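Local coordinates for erythrocyte membrane protein 1 (Plasmodium falciparum, PDB 6S8T) that carries a DBLbeta domain that binds the receptor ICAM-1 and so probably lets infected erythrocytes attach to host cells, at residues 192-197 with 248-253; 290-295 with 388-393; 296-301 with 419-424. All coordinates share one frame; numbering follows the deposited sequence. Where two conformers were deposited one is given.

All three contacts are buried in one DBLbeta domain, but only contact 3 sets helix against helix; contacts 1 and 2 each set a helix end with its adjoining turn or loop against a helix. Contact 1, farthest from the chain centre (about 16 Å from its centre, against 12 and 11 Å for contacts 2 and 3), is the polar one, with arginines, a salt bridge, a cation-pi pair and two waters. Contacts 2 and 3 share helix 293-319, their centres about 13 Å apart. Contact 2 mixes sulfur and proline packing with water bridges; contact 3 is wholly apolar across its segments. Probable hydrogen bonds tie contact 1 to contact 2 (Gln293 NE2 to Asp197 OD1) and contact 2 to contact 3 (Arg296 NH2 to Ile291 O).

Contact 1: residues 192-197 with 248-253; sequences IIRGRD and LREDWW
The carbonyl oxygen of Ile193 is gripped by two nitrogens of Arg249: NE lies 2.7 Å and NH2 2.9 Å from Ile193 O, both with the oxygen near the guanidinium plane. NE meets it in the carbonyl plane, NH2 from above. Helix 172-194 ends here in a Schellman motif: Gly195, with positive phi, is the C-prime residue, and Arg196 N turns back to Asp191 O. With no CB, Gly195 avoids a clash with the carbonyl O of the residue before it, so glycine suits the place. A cation at this helix end probably also gains from the partial negative charge of the last carbonyls.

Arg194 bends at chi3 (-64°), which brings its guanidinium over Trp253, where its CZ is 4.2 Å from the centroid of the five-membered ring. This is an off-centre cation-pi pair, with planes 39° apart. Asp191 pairs with the same arginine and Asp289 accepts from Trp253 NE1, which fixes both groups. On the apolar side, Ile193 CG2 packs 4.0 Å from Trp252 CZ3.

Beyond the turn, the extended chain of Arg196 reaches a salt bridge, NH1 to Glu250 OE2 at 3.0 Å (N-H...O 159°). The oxygen is met from above the carboxylate plane, and water 2, accepting from Arg196 NE, donates to that same Glu250 OE2 at 2.8 Å.

Contact 2: residues 290-295 with 388-393; sequences YIPQRL and YQQMVH
Met391 supplies the apolar part of the contact, curling toward the first turn of helix 293-319. Its SD lies 3.5 Å from Pro292 CB, and beyond the sulfur its CE sits 4.0 Å from Leu295 CG. Bends at chi2 (-64°) and chi3 (-58°) carry the methyl to that leucine, and the flexible thioether suits a place where one chain must follow both a proline ring and a branched side chain. Pro292 is the N-cap residue, a position where a rigid ring, lacking an N-H, is easily accommodated. Phe394 of helix 388-402 also packs on Pro292 and Leu295.

Gln390 makes the polar part, though its aliphatic stem first rests on the proline, CG to Pro292 CG at 4.1 Å. With its own CG anti to the backbone N (chi1 -176°) and the chain extended, the amide passes over Pro292, NE2 being 3.8 Å from Pro292 CA. Water then mediates: water 3 donates to Tyr290 O at 2.7 Å and accepts from Gln390 NE2, while water 4 accepts from Gln293 N at 2.8 Å near Gln390 OE1.

No direct hydrogen bond crosses the segments; apolar packing and two bound waters join the start of helix 293-319, and the loop before it, to helix 388-402.

Contact 3: residues 296-301 with 419-424; sequences RWMVEW and GYIHQE
Met298 drives its terminal methyl against Tyr420: CE is 3.6 Å from Tyr420 CD1, meeting the ring obliquely. The chain leaves with CG anti to the backbone N (chi1 175°) and runs straight until a bend at the thioether lays the methyl beside the aromatic carbons. Next to it, Val299 CG2 approaches the rim of the same ring, in its plane and 3.8 Å from Tyr420 CE1. Ile421 fills the tightest point between the backbones. Its CD1 comes to 3.8 Å from Val299 CA, touching the main chain itself, and also meets Met298 O and Met298 CG. A slim, apolar tip like this suits a spot where one helix presses on the backbone of another.

The two segments belong to helices 293-319 and 417-424 of the DBLbeta domain, in which helices are the main regular structure, with long loops between them. The axes of segments 296-301 and 419-424 pass 10.3 Å apart at a signed crossing angle of -79°, so the two touch over a small patch near Val299 and Ile421 and diverge on leaving it. Helix 335-372 packs on this patch too: Ile361 and Tyr365 touch Met298, Tyr365 touches Tyr420, and Trp358 touches Ile421.

Toward the partly exposed side the packing thins. Val299 and Glu424 are both partly exposed, and Val299 CG1 comes no closer than 4.3 Å to Glu424, at its backbone O. Glu424 turns its carboxylate from the opposing helix toward Tyr414 OH and Ala16 N, a polar end suited to the partly exposed side. Its aliphatic CG lies over one face of the Tyr420 ring, toward the ring's rim.

Contact 1: residues 192-197 with 248-253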
loop_
_atom_site.group_PDB
_atom_site.type_symbol
_atom_site.label_atom_id
_atom_site.label_comp_id
_atom_site.label_asym_id
_atom_site.label_seq_id
_atom_site.Cartn_x
_atom_site.Cartn_y
_atom_site.Cartn_z
ATOM N N ILE A 192 -1.732 -6.911 7.734
ATOM C CA ILE A 192 -1.475 -6.794 9.168
ATOM C C ILE A 192 -2.093 -7.967 9.915
ATOM O O ILE A 192 -1.459 -8.567 10.793
ATOM C CB ILE A 192 -2.000 -5.448 9.706
ATOM C CG1 ILE A 192 -1.218 -4.280 9.103
ATOM C CG2 ILE A 192 -1.912 -5.407 11.224
ATOM C CD1 ILE A 192 -1.671 -2.925 9.606
ATOM N N ILE A 193 -3.337 -8.315 9.581
ATOM C CA ILE A 193 -4.017 -9.417 10.254
ATOM C C ILE A 193 -3.323 -10.745 9.963
ATOM O O ILE A 193 -3.160 -11.582 10.858
ATOM C CB ILE A 193 -5.502 -9.449 9.841
ATOM C CG1 ILE A 193 -6.187 -8.131 10.209
ATOM C CG2 ILE A 193 -6.220 -10.616 10.498
ATOM C CD1 ILE A 193 -6.131 -7.811 11.686
ATOM N N ARG A 194 -2.902 -10.963 8.719
ATOM C CA ARG A 194 -2.273 -12.229 8.354
ATOM C C ARG A 194 -0.798 -12.297 8.733
ATOM O O ARG A 194 -0.226 -13.391 8.713
ATOM C CB ARG A 194 -2.425 -12.489 6.850
ATOM C CG ARG A 194 -3.843 -12.843 6.403
ATOM C CD ARG A 194 -3.965 -12.888 4.873
ATOM N NE ARG A 194 -3.723 -11.579 4.270
ATOM C CZ ARG A 194 -3.982 -11.267 3.003
ATOM N NH1 ARG A 194 -4.502 -12.171 2.181
ATOM N NH2 ARG A 194 -3.722 -10.041 2.558
ATOM N N GLY A 195 -0.172 -11.175 9.083
ATOM C CA GLY A 195 1.234 -11.176 9.442
ATOM C C GLY A 195 2.203 -10.984 8.295
ATOM O O GLY A 195 3.392 -11.277 8.458
ATOM N N ARG A 196 1.740 -10.500 7.142
ATOM C CA ARG A 196 2.600 -10.253 5.992
ATOM C C ARG A 196 3.172 -8.837 5.946
ATOM O O ARG A 196 4.091 -8.587 5.157
ATOM C CB ARG A 196 1.828 -10.523 4.690
ATOM C CG ARG A 196 1.265 -11.938 4.569
ATOM C CD ARG A 196 0.343 -12.091 3.360
ATOM N NE ARG A 196 -0.140 -13.465 3.229
ATOM C CZ ARG A 196 -0.803 -13.936 2.177
ATOM N NH1 ARG A 196 -1.192 -15.205 2.156
ATOM N NH2 ARG A 196 -1.075 -13.145 1.145
ATOM N N ASP A 197 2.661 -7.913 6.763
ATOM C CA ASP A 197 3.030 -6.504 6.645
ATOM C C ASP A 197 4.512 -6.287 6.941
ATOM O O ASP A 197 5.079 -6.900 7.850
ATOM C CB ASP A 197 2.167 -5.662 7.592
ATOM C CG ASP A 197 2.534 -4.189 7.563
ATOM O OD1 ASP A 197 2.125 -3.487 6.610
ATOM O OD2 ASP A 197 3.236 -3.738 8.491
ATOM N N LEU A 248 -4.262 -20.368 9.909
ATOM C CA LEU A 248 -5.489 -19.960 10.587
ATOM C C LEU A 248 -5.810 -18.491 10.335
ATOM O O LEU A 248 -6.985 -18.119 10.241
ATOM C CB LEU A 248 -5.370 -20.225 12.087
ATOM C CG LEU A 248 -6.623 -19.989 12.934
ATOM C CD1 LEU A 248 -7.720 -20.976 12.555
ATOM C CD2 LEU A 248 -6.299 -20.082 14.418
ATOM N N ARG A 249 -4.785 -17.644 10.217
ATOM C CA ARG A 249 -5.022 -16.227 9.966
ATOM C C ARG A 249 -5.350 -15.953 8.503
ATOM O O ARG A 249 -6.128 -15.036 8.210
ATOM C CB ARG A 249 -3.806 -15.417 10.412
ATOM C CG ARG A 249 -3.537 -15.520 11.907
ATOM C CD ARG A 249 -2.122 -15.101 12.265
ATOM N NE ARG A 249 -1.915 -13.663 12.146
ATOM C CZ ARG A 249 -0.823 -13.033 12.568
ATOM N NH1 ARG A 249 0.158 -13.723 13.135
ATOM N NH2 ARG A 249 -0.711 -11.717 12.424
ATOM N N GLU A 250 -4.775 -16.730 7.576
ATOM C CA GLU A 250 -5.164 -16.623 6.172
ATOM C C GLU A 250 -6.623 -17.016 5.975
ATOM O O GLU A 250 -7.355 -16.358 5.224
ATOM C CB GLU A 250 -4.258 -17.500 5.299
ATOM C CG GLU A 250 -2.848 -16.956 5.081
ATOM C CD GLU A 250 -1.911 -17.958 4.411
ATOM O OE1 GLU A 250 -2.292 -19.141 4.258
ATOM O OE2 GLU A 250 -0.786 -17.561 4.039
ATOM N N ASP A 251 -7.062 -18.087 6.643
ATOM C CA ASP A 251 -8.435 -18.556 6.480
ATOM C C ASP A 251 -9.435 -17.589 7.109
ATOM O O ASP A 251 -10.501 -17.336 6.536
ATOM C CB ASP A 251 -8.581 -19.953 7.080
ATOM C CG ASP A 251 -7.776 -21.009 6.325
ATOM O OD1 ASP A 251 -7.154 -20.677 5.295
ATOM O OD2 ASP A 251 -7.767 -22.175 6.768
ATOM N N TRP A 252 -9.114 -17.044 8.287
ATOM C CA TRP A 252 -9.996 -16.055 8.904
ATOM C C TRP A 252 -10.177 -14.844 7.997
ATOM O O TRP A 252 -11.283 -14.302 7.889
ATOM C CB TRP A 252 -9.452 -15.622 10.267
ATOM C CG TRP A 252 -10.390 -14.716 11.031
ATOM C CD1 TRP A 252 -11.325 -15.091 11.953
ATOM C CD2 TRP A 252 -10.483 -13.286 10.930
ATOM N NE1 TRP A 252 -11.989 -13.987 12.434
ATOM C CE2 TRP A 252 -11.490 -12.867 11.821
ATOM C CE3 TRP A 252 -9.810 -12.322 10.171
ATOM C CZ2 TRP A 252 -11.842 -11.526 11.975
ATOM C CZ3 TRP A 252 -10.161 -10.989 10.327
ATOM C CH2 TRP A 252 -11.168 -10.606 11.220
ATOM N N TRP A 253 -9.106 -14.408 7.333
ATOM C CA TRP A 253 -9.232 -13.289 6.406
ATOM C C TRP A 253 -10.135 -13.648 5.229
ATOM O O TRP A 253 -10.993 -12.847 4.839
ATOM C CB TRP A 253 -7.851 -12.842 5.922
ATOM C CG TRP A 253 -7.911 -11.671 4.987
ATOM C CD1 TRP A 253 -7.668 -11.681 3.641
ATOM C CD2 TRP A 253 -8.260 -10.320 5.321
ATOM N NE1 TRP A 253 -7.835 -10.419 3.121
ATOM C CE2 TRP A 253 -8.200 -9.567 4.131
ATOM C CE3 TRP A 253 -8.613 -9.675 6.511
ATOM C CZ2 TRP A 253 -8.478 -8.201 4.097
ATOM C CZ3 TRP A 253 -8.892 -8.316 6.475
ATOM C CH2 TRP A 253 -8.820 -7.596 5.276
HETATM O O HOH W 1 -5.875 -14.807 2.751
HETATM O O HOH W 2 0.517 -15.447 5.379
#

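Contact 2: residues 290-295 with 388-393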
loop_
_atom_site.group_PDB
_atom_site.type_symbol
_atom_site.label_atom_id
_atom_site.label_comp_id
_atom_site.label_asym_id
_atom_site.label_seq_id
_atom_site.Cartn_x
_atom_site.Cartn_y
_atom_site.Cartn_z
ATOM N N TYR A 290 -4.447 -9.430 -2.601
ATOM C CA TYR A 290 -3.686 -10.582 -3.076
ATOM C C TYR A 290 -2.469 -10.196 -3.903
ATOM O O TYR A 290 -1.776 -11.081 -4.413
ATOM C CB TYR A 290 -4.580 -11.523 -3.887
ATOM C CG TYR A 290 -5.731 -12.065 -3.086
ATOM C CD1 TYR A 290 -5.578 -13.180 -2.270
ATOM C CD2 TYR A 290 -6.972 -11.447 -3.128
ATOM C CE1 TYR A 290 -6.637 -13.667 -1.529
ATOM C CE2 TYR A 290 -8.031 -11.924 -2.395
ATOM C CZ TYR A 290 -7.862 -13.033 -1.599
ATOM O OH TYR A 290 -8.930 -13.503 -0.874
ATOM N N ILE A 291 -2.207 -8.904 -4.069
ATOM C CA ILE A 291 -0.986 -8.439 -4.720
ATOM C C ILE A 291 0.065 -8.249 -3.633
ATOM O O ILE A 291 -0.216 -7.603 -2.612
ATOM C CB ILE A 291 -1.232 -7.142 -5.509
ATOM C CG1 ILE A 291 -2.217 -7.394 -6.653
ATOM C CG2 ILE A 291 0.078 -6.570 -6.029
ATOM C CD1 ILE A 291 -2.507 -6.172 -7.487
ATOM N N PRO A 292 1.271 -8.800 -3.793
ATOM C CA PRO A 292 2.295 -8.652 -2.749
ATOM C C PRO A 292 2.509 -7.192 -2.358
ATOM O O PRO A 292 2.570 -6.301 -3.208
ATOM C CB PRO A 292 3.543 -9.253 -3.397
ATOM C CG PRO A 292 3.000 -10.271 -4.365
ATOM C CD PRO A 292 1.720 -9.671 -4.894
ATOM N N GLN A 293 2.629 -6.961 -1.047
ATOM C CA GLN A 293 2.682 -5.599 -0.519
ATOM C C GLN A 293 3.863 -4.811 -1.082
ATOM O O GLN A 293 3.745 -3.603 -1.316
ATOM C CB GLN A 293 2.736 -5.640 1.011
ATOM C CG GLN A 293 2.748 -4.268 1.695
ATOM C CD GLN A 293 2.650 -4.373 3.208
ATOM O OE1 GLN A 293 3.606 -4.764 3.879
ATOM N NE2 GLN A 293 1.489 -4.032 3.752
ATOM N N ARG A 294 5.003 -5.466 -1.312
ATOM C CA ARG A 294 6.161 -4.754 -1.845
ATOM C C ARG A 294 5.879 -4.186 -3.232
ATOM O O ARG A 294 6.449 -3.156 -3.611
ATOM C CB ARG A 294 7.385 -5.675 -1.885
ATOM C CG ARG A 294 8.696 -4.964 -2.211
ATOM C CD ARG A 294 9.874 -5.931 -2.280
ATOM N NE ARG A 294 10.105 -6.629 -1.017
ATOM C CZ ARG A 294 10.857 -6.159 -0.025
ATOM N NH1 ARG A 294 11.453 -4.978 -0.141
ATOM N NH2 ARG A 294 11.009 -6.870 1.086
ATOM N N LEU A 295 5.000 -4.828 -4.002
ATOM C CA LEU A 295 4.650 -4.293 -5.313
ATOM C C LEU A 295 3.597 -3.194 -5.213
ATOM O O LEU A 295 3.627 -2.244 -6.002
ATOM C CB LEU A 295 4.160 -5.412 -6.235
ATOM C CG LEU A 295 5.202 -6.496 -6.570
ATOM C CD1 LEU A 295 4.559 -7.661 -7.308
ATOM C CD2 LEU A 295 6.349 -5.918 -7.385
ATOM N N TYR A 388 9.668 -13.134 1.078
ATOM C CA TYR A 388 10.392 -13.826 0.013
ATOM C C TYR A 388 9.497 -14.836 -0.698
ATOM O O TYR A 388 9.370 -14.809 -1.928
ATOM C CB TYR A 388 11.640 -14.508 0.574
ATOM C CG TYR A 388 12.458 -15.204 -0.491
ATOM C CD1 TYR A 388 13.298 -14.482 -1.329
ATOM C CD2 TYR A 388 12.382 -16.579 -0.666
ATOM C CE1 TYR A 388 14.040 -15.109 -2.308
ATOM C CE2 TYR A 388 13.122 -17.218 -1.641
ATOM C CZ TYR A 388 13.949 -16.479 -2.460
ATOM O OH TYR A 388 14.688 -17.109 -3.435
ATOM N N GLN A 389 8.848 -15.721 0.066
ATOM C CA GLN A 389 8.023 -16.769 -0.534
ATOM C C GLN A 389 6.873 -16.186 -1.346
ATOM O O GLN A 389 6.589 -16.657 -2.455
ATOM C CB GLN A 389 7.480 -17.700 0.553
ATOM C CG GLN A 389 8.542 -18.493 1.295
ATOM C CD GLN A 389 9.226 -19.519 0.413
ATOM O OE1 GLN A 389 10.381 -19.348 0.023
ATOM N NE2 GLN A 389 8.513 -20.592 0.094
ATOM N N GLN A 390 6.191 -15.168 -0.810
ATOM C CA GLN A 390 5.069 -14.575 -1.534
ATOM C C GLN A 390 5.535 -13.893 -2.816
ATOM O O GLN A 390 4.841 -13.944 -3.838
ATOM C CB GLN A 390 4.320 -13.586 -0.631
ATOM C CG GLN A 390 3.071 -12.978 -1.276
ATOM C CD GLN A 390 2.280 -12.059 -0.337
ATOM O OE1 GLN A 390 2.712 -11.754 0.774
ATOM N NE2 GLN A 390 1.108 -11.625 -0.790
ATOM N N MET A 391 6.713 -13.264 -2.788
ATOM C CA MET A 391 7.219 -12.596 -3.984
ATOM C C MET A 391 7.632 -13.603 -5.054
ATOM O O MET A 391 7.321 -13.418 -6.237
ATOM C CB MET A 391 8.397 -11.684 -3.628
ATOM C CG MET A 391 8.011 -10.381 -2.942
ATOM S SD MET A 391 7.024 -9.283 -3.985
ATOM C CE MET A 391 8.096 -9.056 -5.401
ATOM N N VAL A 392 8.339 -14.667 -4.663
ATOM C CA VAL A 392 8.802 -15.646 -5.647
ATOM C C VAL A 392 7.623 -16.387 -6.264
ATOM O O VAL A 392 7.592 -16.629 -7.478
ATOM C CB VAL A 392 9.812 -16.618 -5.010
ATOM C CG1 VAL A 392 10.094 -17.780 -5.952
ATOM C CG2 VAL A 392 11.104 -15.890 -4.667
ATOM N N HIS A 393 6.633 -16.757 -5.447
ATOM C CA HIS A 393 5.469 -17.457 -5.981
ATOM C C HIS A 393 4.695 -16.582 -6.958
ATOM O O HIS A 393 4.251 -17.061 -8.006
ATOM C CB HIS A 393 4.560 -17.924 -4.848
ATOM C CG HIS A 393 3.400 -18.747 -5.315
ATOM N ND1 HIS A 393 2.097 -18.304 -5.251
ATOM C CD2 HIS A 393 3.350 -19.982 -5.871
ATOM C CE1 HIS A 393 1.293 -19.233 -5.737
ATOM N NE2 HIS A 393 2.028 -20.260 -6.123
HETATM O O HOH W 3 -0.160 -12.960 -3.435
HETATM O O HOH W 4 1.908 -8.846 0.899
#

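Contact 3: residues 296-301 with 419-424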
loop_
_atom_site.group_PDB
_atom_site.type_symbol
_atom_site.label_atom_id
_atom_site.label_comp_id
_atom_site.label_asym_id
_atom_site.label_seq_id
_atom_site.Cartn_x
_atom_site.Cartn_y
_atom_site.Cartn_z
ATOM N N ARG A 296 2.666 -3.302 -4.257
ATOM C CA ARG A 296 1.677 -2.242 -4.073
ATOM C C ARG A 296 2.352 -0.937 -3.676
ATOM O O ARG A 296 2.072 0.122 -4.249
ATOM C CB ARG A 296 0.637 -2.651 -3.026
ATOM C CG ARG A 296 -0.067 -3.976 -3.321
ATOM C CD ARG A 296 -1.304 -4.181 -2.439
ATOM N NE ARG A 296 -1.062 -3.912 -1.022
ATOM C CZ ARG A 296 -0.834 -4.842 -0.098
ATOM N NH1 ARG A 296 -0.631 -4.485 1.164
ATOM N NH2 ARG A 296 -0.808 -6.129 -0.431
ATOM N N TRP A 297 3.276 -1.003 -2.714
ATOM C CA TRP A 297 3.958 0.201 -2.251
ATOM C C TRP A 297 4.809 0.833 -3.349
ATOM O O TRP A 297 4.928 2.062 -3.406
ATOM C CB TRP A 297 4.811 -0.126 -1.023
ATOM C CG TRP A 297 4.006 -0.425 0.216
ATOM C CD1 TRP A 297 2.642 -0.430 0.333
ATOM C CD2 TRP A 297 4.520 -0.746 1.514
ATOM N NE1 TRP A 297 2.280 -0.738 1.624
ATOM C CE2 TRP A 297 3.414 -0.938 2.367
ATOM C CE3 TRP A 297 5.810 -0.897 2.035
ATOM C CZ2 TRP A 297 3.559 -1.268 3.712
ATOM C CZ3 TRP A 297 5.953 -1.226 3.370
ATOM C CH2 TRP A 297 4.834 -1.406 4.195
ATOM N N MET A 298 5.400 0.014 -4.230
ATOM C CA MET A 298 6.171 0.552 -5.349
ATOM C C MET A 298 5.284 1.339 -6.307
ATOM O O MET A 298 5.658 2.434 -6.748
ATOM C CB MET A 298 6.889 -0.584 -6.089
ATOM C CG MET A 298 7.636 -0.153 -7.353
ATOM S SD MET A 298 8.443 -1.507 -8.252
ATOM C CE MET A 298 7.051 -2.270 -9.082
ATOM N N VAL A 299 4.114 0.793 -6.655
ATOM C CA VAL A 299 3.173 1.523 -7.503
ATOM C C VAL A 299 2.733 2.816 -6.822
ATOM O O VAL A 299 2.593 3.860 -7.468
ATOM C CB VAL A 299 1.965 0.635 -7.860
ATOM C CG1 VAL A 299 0.927 1.427 -8.654
ATOM C CG2 VAL A 299 2.407 -0.603 -8.634
ATOM N N GLU A 300 2.512 2.768 -5.505
ATOM C CA GLU A 300 2.143 3.973 -4.765
ATOM C C GLU A 300 3.312 4.949 -4.678
ATOM O O GLU A 300 3.100 6.166 -4.670
ATOM C CB GLU A 300 1.636 3.596 -3.366
ATOM C CG GLU A 300 1.036 4.746 -2.538
ATOM C CD GLU A 300 0.377 4.260 -1.249
ATOM O OE1 GLU A 300 0.445 3.045 -0.964
ATOM O OE2 GLU A 300 -0.222 5.085 -0.517
ATOM N N TRP A 301 4.547 4.438 -4.625
ATOM C CA TRP A 301 5.722 5.307 -4.645
ATOM C C TRP A 301 5.815 6.074 -5.957
ATOM O O TRP A 301 6.173 7.257 -5.970
ATOM C CB TRP A 301 6.993 4.479 -4.418
ATOM C CG TRP A 301 8.280 5.286 -4.331
ATOM C CD1 TRP A 301 8.950 5.637 -3.192
ATOM C CD2 TRP A 301 9.051 5.816 -5.424
ATOM N NE1 TRP A 301 10.079 6.358 -3.505
ATOM C CE2 TRP A 301 10.165 6.483 -4.866
ATOM C CE3 TRP A 301 8.906 5.797 -6.816
ATOM C CZ2 TRP A 301 11.126 7.123 -5.653
ATOM C CZ3 TRP A 301 9.858 6.437 -7.595
ATOM C CH2 TRP A 301 10.956 7.089 -7.010
ATOM N N GLY A 419 9.241 -1.506 -16.062
ATOM C CA GLY A 419 8.229 -2.127 -16.900
ATOM C C GLY A 419 6.945 -2.408 -16.145
ATOM O O GLY A 419 5.848 -2.217 -16.677
ATOM N N TYR A 420 7.063 -2.865 -14.893
ATOM C CA TYR A 420 5.878 -3.090 -14.070
ATOM C C TYR A 420 5.088 -1.799 -13.871
ATOM O O TYR A 420 3.852 -1.805 -13.932
ATOM C CB TYR A 420 6.281 -3.685 -12.717
ATOM C CG TYR A 420 5.113 -4.227 -11.911
ATOM C CD1 TYR A 420 4.286 -3.376 -11.173
ATOM C CD2 TYR A 420 4.835 -5.589 -11.891
ATOM C CE1 TYR A 420 3.215 -3.876 -10.444
ATOM C CE2 TYR A 420 3.772 -6.095 -11.168
ATOM C CZ TYR A 420 2.967 -5.240 -10.448
ATOM O OH TYR A 420 1.913 -5.754 -9.735
ATOM N N ILE A 421 5.783 -0.682 -13.630
ATOM C CA ILE A 421 5.099 0.594 -13.415
ATOM C C ILE A 421 4.333 1.005 -14.669
ATOM O O ILE A 421 3.173 1.424 -14.599
ATOM C CB ILE A 421 6.103 1.682 -12.983
ATOM C CG1 ILE A 421 6.628 1.410 -11.572
ATOM C CG2 ILE A 421 5.471 3.073 -13.070
ATOM C CD1 ILE A 421 5.553 1.386 -10.506
ATOM N N HIS A 422 4.964 0.884 -15.835
ATOM C CA HIS A 422 4.285 1.274 -17.066
ATOM C C HIS A 422 3.159 0.321 -17.445
ATOM O O HIS A 422 2.317 0.686 -18.273
ATOM C CB HIS A 422 5.295 1.392 -18.210
ATOM C CG HIS A 422 6.170 2.606 -18.113
ATOM N ND1 HIS A 422 5.692 3.885 -18.295
ATOM C CD2 HIS A 422 7.492 2.734 -17.844
ATOM C CE1 HIS A 422 6.680 4.750 -18.145
ATOM N NE2 HIS A 422 7.782 4.078 -17.871
ATOM N N GLN A 423 3.111 -0.875 -16.857
ATOM C CA GLN A 423 2.028 -1.816 -17.118
ATOM C C GLN A 423 0.868 -1.659 -16.140
ATOM O O GLN A 423 -0.295 -1.766 -16.543
ATOM C CB GLN A 423 2.547 -3.256 -17.065
ATOM C CG GLN A 423 3.375 -3.674 -18.269
ATOM C CD GLN A 423 2.539 -3.838 -19.524
ATOM O OE1 GLN A 423 2.811 -3.216 -20.548
ATOM N NE2 GLN A 423 1.518 -4.685 -19.451
ATOM N N GLU A 424 1.160 -1.405 -14.862
ATOM C CA GLU A 424 0.147 -1.413 -13.819
ATOM C C GLU A 424 0.007 -0.095 -13.070
ATOM O O GLU A 424 -0.938 0.049 -12.284
ATOM C CB GLU A 424 0.446 -2.521 -12.795
ATOM C CG GLU A 424 0.747 -3.882 -13.412
ATOM C CD GLU A 424 -0.480 -4.529 -14.026
ATOM O OE1 GLU A 424 -1.608 -4.078 -13.719
ATOM O OE2 GLU A 424 -0.318 -5.491 -14.812
#